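Side-chain contacts in putative ribose operon repressor (Burkholderia thailandensis, PDB 3EGC), which is a putative LacI-family transcriptional repressor that probably binds operator DNA and senses a small ligand, perhaps a sugar, between the two lobes of its core: residues L191-S194 / H195-E199; D222-P225 / W226-F229; N172-D175 / G176-V180. All coordinates share one frame; numbering follows the deposited sequence.

Interaction 1 of 3, residues L191-S194 / H195-E199; sequences LTSS and HRITE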
loop_
_atom_site.group_PDB
_atom_site.type_symbol
_atom_site.label_atom_id
_atom_site.label_comp_id
_atom_site.label_asym_id
_atom_site.label_seq_id
_atom_site.Cartn_x
_atom_site.Cartn_y
_atom_site.Cartn_z
ATOM N N LEU A 191 15.196 11.642 12.936
ATOM C CA LEU A 191 14.484 10.409 12.943
ATOM C C LEU A 191 13.053 10.729 12.461
ATOM O O LEU A 191 12.411 11.667 12.997
ATOM C CB LEU A 191 14.414 9.845 14.356
ATOM C CG LEU A 191 13.547 8.617 14.659
ATOM C CD1 LEU A 191 13.977 7.311 13.931
ATOM C CD2 LEU A 191 13.383 8.359 16.189
ATOM N N THR A 192 12.547 9.957 11.510
ATOM C CA THR A 192 11.141 10.069 11.149
ATOM C C THR A 192 10.392 8.796 11.529
ATOM O O THR A 192 10.890 7.697 11.280
ATOM C CB THR A 192 10.955 10.340 9.649
ATOM O OG1 THR A 192 11.738 9.387 8.918
ATOM C CG2 THR A 192 11.452 11.807 9.283
ATOM N N SER A 193 9.215 8.944 12.123
ATOM C CA SER A 193 8.547 7.821 12.698
ATOM C C SER A 193 7.741 6.892 11.748
ATOM O O SER A 193 7.269 5.898 12.182
ATOM C CB SER A 193 7.689 8.281 13.875
ATOM O OG SER A 193 6.628 9.071 13.439
ATOM N N SER A 194 7.621 7.216 10.466
ATOM C CA SER A 194 7.066 6.287 9.470
ATOM C C SER A 194 7.369 6.811 8.084
ATOM O O SER A 194 7.841 7.950 7.941
ATOM C CB SER A 194 5.546 6.131 9.634
ATOM O OG SER A 194 4.892 7.353 9.358
ATOM N N HIS A 195 7.088 5.987 7.063
ATOM C CA HIS A 195 7.331 6.330 5.653
ATOM C C HIS A 195 6.528 7.538 5.226
ATOM O O HIS A 195 6.998 8.338 4.448
ATOM C CB HIS A 195 7.076 5.145 4.719
ATOM C CG HIS A 195 5.635 4.733 4.612
ATOM N ND1 HIS A 195 4.871 5.005 3.499
ATOM C CD2 HIS A 195 4.840 4.019 5.448
ATOM C CE1 HIS A 195 3.657 4.487 3.659
ATOM N NE2 HIS A 195 3.606 3.890 4.841
ATOM N N ARG A 196 5.322 7.677 5.775
ATOM C CA ARG A 196 4.455 8.783 5.398
ATOM C C ARG A 196 4.958 10.128 5.959
ATOM O O ARG A 196 4.899 11.140 5.296
ATOM C CB ARG A 196 3.012 8.509 5.773
ATOM C CG ARG A 196 2.058 9.490 5.090
ATOM C CD ARG A 196 0.822 8.782 4.493
ATOM N NE ARG A 196 1.164 7.739 3.528
ATOM C CZ ARG A 196 0.314 6.808 3.108
ATOM N NH1 ARG A 196 0.731 5.922 2.246
ATOM N NH2 ARG A 196 -0.957 6.796 3.513
ATOM N N ILE A 197 5.523 10.070 7.165
ATOM C CA ILE A 197 6.228 11.203 7.743
ATOM C C ILE A 197 7.530 11.490 7.011
ATOM O O ILE A 197 7.872 12.664 6.782
ATOM C CB ILE A 197 6.420 11.013 9.283
ATOM C CG1 ILE A 197 5.047 11.132 9.962
ATOM C CG2 ILE A 197 7.407 12.032 9.894
ATOM C CD1 ILE A 197 5.069 10.534 11.305
ATOM N N THR A 198 8.233 10.423 6.622
ATOM C CA THR A 198 9.433 10.594 5.796
ATOM C C THR A 198 9.120 11.336 4.480
ATOM O O THR A 198 9.890 12.175 4.045
ATOM C CB THR A 198 10.158 9.267 5.503
ATOM O OG1 THR A 198 10.483 8.623 6.731
ATOM C CG2 THR A 198 11.440 9.572 4.755
ATOM N N GLU A 199 7.962 11.040 3.873
ATOM C CA GLU A 199 7.512 11.839 2.703
ATOM C C GLU A 199 7.415 13.345 3.066
ATOM O O GLU A 199 7.980 14.187 2.405
ATOM C CB GLU A 199 6.162 11.315 2.178
ATOM C CG GLU A 199 6.165 9.800 1.819
ATOM C CD GLU A 199 4.849 9.330 1.322
ATOM O OE1 GLU A 199 3.810 9.932 1.717
ATOM O OE2 GLU A 199 4.849 8.356 0.526
#

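Interaction 2 of 3, residues D222-P225 / W226-F229; sequences DNLP and WMAF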
loop_
_atom_site.group_PDB
_atom_site.type_symbol
_atom_site.label_atom_id
_atom_site.label_comp_id
_atom_site.label_asym_id
_atom_site.label_seq_id
_atom_site.Cartn_x
_atom_site.Cartn_y
_atom_site.Cartn_z
ATOM N N ASP A 222 9.726 1.732 8.632
ATOM C CA ASP A 222 9.139 1.239 7.398
ATOM C C ASP A 222 10.163 1.122 6.274
ATOM O O ASP A 222 10.849 2.095 5.907
ATOM C CB ASP A 222 7.966 2.104 6.974
ATOM C CG ASP A 222 6.903 2.173 8.030
ATOM O OD1 ASP A 222 6.693 1.116 8.725
ATOM O OD2 ASP A 222 6.347 3.277 8.192
ATOM N N ASN A 223 10.221 -0.059 5.684
ATOM C CA ASN A 223 11.209 -0.348 4.665
ATOM C C ASN A 223 10.553 -0.335 3.294
ATOM O O ASN A 223 10.018 -1.346 2.848
ATOM C CB ASN A 223 11.824 -1.745 4.933
ATOM C CG ASN A 223 12.922 -2.084 3.981
ATOM O OD1 ASN A 223 13.311 -1.253 3.146
ATOM N ND2 ASN A 223 13.495 -3.284 4.136
ATOM N N LEU A 224 10.577 0.815 2.638
ATOM C CA LEU A 224 10.019 0.969 1.327
ATOM C C LEU A 224 11.163 0.985 0.295
ATOM O O LEU A 224 12.152 1.665 0.498
ATOM C CB LEU A 224 9.255 2.301 1.300
ATOM C CG LEU A 224 7.836 2.533 1.930
ATOM C CD1 LEU A 224 6.747 2.181 0.962
ATOM C CD2 LEU A 224 7.611 1.726 3.238
ATOM N N PRO A 225 11.018 0.252 -0.815
ATOM C CA PRO A 225 12.019 0.225 -1.899
ATOM C C PRO A 225 12.539 1.608 -2.328
ATOM O O PRO A 225 13.719 1.772 -2.458
ATOM C CB PRO A 225 11.282 -0.493 -3.063
ATOM C CG PRO A 225 10.308 -1.513 -2.250
ATOM C CD PRO A 225 9.847 -0.619 -1.077
ATOM N N TRP A 226 11.680 2.600 -2.487
ATOM C CA TRP A 226 12.157 3.916 -2.877
ATOM C C TRP A 226 13.231 4.502 -1.959
ATOM O O TRP A 226 14.083 5.195 -2.408
ATOM C CB TRP A 226 11.013 4.892 -3.142
ATOM C CG TRP A 226 10.262 5.332 -1.933
ATOM C CD1 TRP A 226 9.067 4.817 -1.460
ATOM C CD2 TRP A 226 10.636 6.392 -1.013
ATOM N NE1 TRP A 226 8.704 5.478 -0.325
ATOM C CE2 TRP A 226 9.628 6.452 -0.024
ATOM C CE3 TRP A 226 11.683 7.329 -0.984
ATOM C CZ2 TRP A 226 9.632 7.386 0.992
ATOM C CZ3 TRP A 226 11.705 8.271 0.033
ATOM C CH2 TRP A 226 10.694 8.281 1.031
ATOM N N MET A 227 13.220 4.156 -0.677
ATOM C CA MET A 227 14.244 4.655 0.248
ATOM C C MET A 227 15.657 4.241 -0.137
ATOM O O MET A 227 16.642 4.926 0.185
ATOM C CB MET A 227 13.961 4.235 1.683
ATOM C CG MET A 227 12.776 5.068 2.360
ATOM S SD MET A 227 12.134 4.185 3.769
ATOM C CE MET A 227 10.643 5.228 3.926
ATOM N N ALA A 228 15.765 3.124 -0.843
ATOM C CA ALA A 228 17.067 2.706 -1.301
ATOM C C ALA A 228 17.512 3.379 -2.620
ATOM O O ALA A 228 18.615 3.125 -3.088
ATOM C CB ALA A 228 17.158 1.169 -1.377
ATOM N N PHE A 229 16.690 4.250 -3.211
ATOM C CA PHE A 229 17.109 4.862 -4.503
ATOM C C PHE A 229 17.791 6.161 -4.218
ATOM O O PHE A 229 18.397 6.737 -5.083
ATOM C CB PHE A 229 15.938 5.170 -5.457
ATOM C CG PHE A 229 15.041 3.992 -5.745
ATOM C CD1 PHE A 229 15.521 2.712 -5.682
ATOM C CD2 PHE A 229 13.724 4.189 -6.083
ATOM C CE1 PHE A 229 14.644 1.592 -5.954
ATOM C CE2 PHE A 229 12.864 3.133 -6.328
ATOM C CZ PHE A 229 13.311 1.822 -6.278
#

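Interaction 3 of 3, residues N172-D175 / G176-V180; sequences NGRD and GAIKV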
loop_
_atom_site.group_PDB
_atom_site.type_symbol
_atom_site.label_atom_id
_atom_site.label_comp_id
_atom_site.label_asym_id
_atom_site.label_seq_id
_atom_site.Cartn_x
_atom_site.Cartn_y
_atom_site.Cartn_z
ATOM N N ASN A 172 1.276 14.390 7.750
ATOM C CA ASN A 172 2.516 14.129 6.978
ATOM C C ASN A 172 3.737 14.491 7.825
ATOM O O ASN A 172 4.799 13.844 7.718
ATOM C CB ASN A 172 2.621 15.001 5.685
ATOM C CG ASN A 172 2.968 14.187 4.474
ATOM O OD1 ASN A 172 3.273 14.716 3.391
ATOM N ND2 ASN A 172 2.897 12.871 4.622
ATOM N N GLY A 173 3.588 15.571 8.580
ATOM C CA GLY A 173 4.670 16.156 9.295
ATOM C C GLY A 173 5.530 17.087 8.439
ATOM O O GLY A 173 6.636 17.472 8.855
ATOM N N ARG A 174 5.081 17.429 7.240
ATOM C CA ARG A 174 5.826 18.388 6.464
ATOM C C ARG A 174 5.950 19.705 7.257
ATOM O O ARG A 174 7.059 20.250 7.373
ATOM C CB ARG A 174 5.248 18.666 5.081
ATOM C CG ARG A 174 6.071 19.766 4.353
ATOM C CD ARG A 174 5.535 20.091 2.943
ATOM N NE ARG A 174 4.225 20.723 3.025
ATOM C CZ ARG A 174 3.983 22.008 2.755
ATOM N NH1 ARG A 174 4.971 22.831 2.340
ATOM N NH2 ARG A 174 2.743 22.482 2.903
ATOM N N ASP A 175 4.831 20.175 7.826
ATOM C CA ASP A 175 4.862 21.423 8.600
ATOM C C ASP A 175 5.777 21.287 9.805
ATOM O O ASP A 175 6.529 22.165 10.122
ATOM C CB ASP A 175 3.446 21.882 9.008
ATOM C CG ASP A 175 2.561 22.235 7.797
ATOM O OD1 ASP A 175 1.336 22.317 7.992
ATOM O OD2 ASP A 175 3.038 22.427 6.649
ATOM N N GLY A 176 5.685 20.181 10.499
ATOM C CA GLY A 176 6.553 19.929 11.619
ATOM C C GLY A 176 8.018 19.935 11.170
ATOM O O GLY A 176 8.871 20.506 11.843
ATOM N N ALA A 177 8.316 19.271 10.040
ATOM C CA ALA A 177 9.679 19.265 9.568
ATOM C C ALA A 177 10.131 20.695 9.218
ATOM O O ALA A 177 11.192 21.157 9.641
ATOM C CB ALA A 177 9.855 18.352 8.406
ATOM N N ILE A 178 9.302 21.390 8.448
ATOM C CA ILE A 178 9.575 22.756 8.059
ATOM C C ILE A 178 9.904 23.616 9.319
ATOM O O ILE A 178 10.874 24.422 9.344
ATOM C CB ILE A 178 8.397 23.363 7.268
ATOM C CG1 ILE A 178 8.370 22.827 5.852
ATOM C CG2 ILE A 178 8.488 24.884 7.273
ATOM C CD1 ILE A 178 7.249 23.355 4.930
ATOM N N LYS A 179 9.101 23.424 10.359
ATOM C CA LYS A 179 9.350 24.079 11.623
ATOM C C LYS A 179 10.644 23.716 12.349
ATOM O O LYS A 179 11.395 24.595 12.787
ATOM C CB LYS A 179 8.155 23.942 12.566
ATOM C CG LYS A 179 8.346 24.672 13.909
ATOM C CD LYS A 179 7.112 24.560 14.742
ATOM C CE LYS A 179 6.973 25.799 15.663
ATOM N NZ LYS A 179 7.859 25.696 16.879
ATOM N N VAL A 180 10.932 22.444 12.531
ATOM C CA VAL A 180 12.195 22.152 13.187
ATOM C C VAL A 180 13.435 22.476 12.339
ATOM O O VAL A 180 14.451 22.802 12.862
ATOM C CB VAL A 180 12.249 20.772 13.907
ATOM C CG1 VAL A 180 10.886 20.111 13.949
ATOM C CG2 VAL A 180 13.370 19.884 13.353
#

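Interaction 1 of 3, residues L191-S194 / H195-E199
Thr-192 and Thr-198 meet through their hydroxyls. OG1 of Thr-192 and OG1 of Thr-198 are 2.6 Å apart and share a hydrogen bond. The two side chains cross at about a right angle. Both hydroxyls have further partners: the carbonyl of Val-219 for Thr-192 and OG of Ser-220 for Thr-198.

A backbone bond closes the first turn of the helix. N of Thr-198 donates to O of Ser-194 at 2.8 Å. Ser-194 is the N-cap residue. OG1 of Thr-198 also lies 3.0 Å from that same carbonyl O of Ser-194.

Ile-197 supplies the apolar contact. Its CG2 branch, anti to the backbone N (chi1 -69° for CG1), runs past Thr-192, and CG2 of Ile-197 comes within 3.9 Å of Thr-192 CB. The other branch ends in CD1 of Ile-197, 3.7 Å from OG of Ser-194.

The contact is buried and joins the end of strand 189-192 to the start of helix 195-208, within a beta-alpha-beta unit completed by strand 217-221. That strand lies alongside Thr-192, and strand 128-131 forms backbone hydrogen bonds with Leu-191 and Ser-193.

Interaction 2 of 3, residues D222-P225 / W226-F229
Leu-224 packs on the indole of Trp-226, their side chains crossing at a slant. CB of Leu-224 lies against the NE1-CD1 side of the ring, 3.6 Å from NE1 of Trp-226. CG of Trp-226 sits between its backbone N and carbonyl carbon (chi1 71°), which turns the five-membered ring back to Leu-224. Met-227 also reaches Leu-224. Its chain is extended beyond CG, and the terminal CE of Met-227 comes to 4.2 Å from Leu-224 CB. CG of Met-227 also rests over one face of the indole, near its rim.

SD of Met-227 lies 3.3 Å from the carbonyl O of Asp-222. The carboxylate of Asp-222 is held elsewhere, by the side chain of Gln-239 and the backbone N of His-195.

The backbone bonds are those of a short 3-10 turn, each spanning three residues. N of Met-227 donates to O of Leu-224 at 3.0 Å. N of Ala-228 donates to O of Pro-225 at 2.9 Å. The turn lies in the loop that links strand 217-221 to strand 236-238 in the ligand-binding core of the LacI family, a periplasmic-binding-protein fold.

The Phe-229 ring is met over one face. The carbonyl O of Pro-225 sits there, offset toward the rim and 3.6 Å from CE1 of Phe-229. CA of Trp-226 lies over the same face, again toward the rim. Across the dimer interface, the Trp-226 ring stacks on Trp-226 of the second subunit, and the Phe-229 ring meets that same residue edge-to-face. Pro-225 packs on Glu-199 of the second subunit.

Interaction 3 of 3, residues N172-D175 / G176-V180
Arg-174 and Ile-178 stand one helical turn apart and lie side by side, pointing the same way. CB of Arg-174 leads away from the segment 176-180. The chain then comes back alongside Ile-178. With its place anti to the backbone N (chi1 177°), CG of Arg-174 comes 3.8 Å from CD1 of Ile-178. CD of Arg-174 is 4.2 Å from CD1 of Ile-178. A bend at chi3 (67°) then turns the end of the chain across this methyl. CZ stays near it, and NH1 of Arg-174 is the nearest atom, 3.5 Å from CD1 of Ile-178. NH2 of Arg-174 has a long ion pair with OD2 of Asp-175, at 3.8 Å. That oxygen lies over a face of the guanidinium, well out of its plane, so only charge acts between them.

Three successive backbone bonds build the helix. N of Ala-177 donates to O of Gly-173 at 2.7 Å. N of Ile-178 donates to O of Arg-174, also at 2.7 Å. N of Lys-179 donates to O of Asp-175 at 2.9 Å. Arg-174 also packs on Gln-203 and Val-207 of helix 195-208, and Ala-177 packs on Ala-204 of that helix.

Gly-173 is the N-cap. Its positive phi (83°) would press a CB against the preceding carbonyl. The arrangement is a typical i to i+4 contact in the first turns of a surface alpha-helix.

How the interactions relate
Interaction 1 is buried, interaction 2 partly buried, and interaction 3 lies at the surface. Their chemistry differs with their place. The 191-199 contact ties hydroxyls together at a strand-to-helix junction. The 222-229 contact is mostly apolar and aromatic, beside the second subunit. The 172-180 contact is a run of helix bonds with an arginine along its side. Helix 195-208 is the common element: interaction 1 starts it, and side chains of interactions 2 and 3 pack on it. Leu-224 CD2 and Met-227 CE meet His-195 CB. Asn-172 lies against Arg-196 and Ile-197. Interactions 2 and 3 do not touch; their nearest atoms are about 9 Å apart.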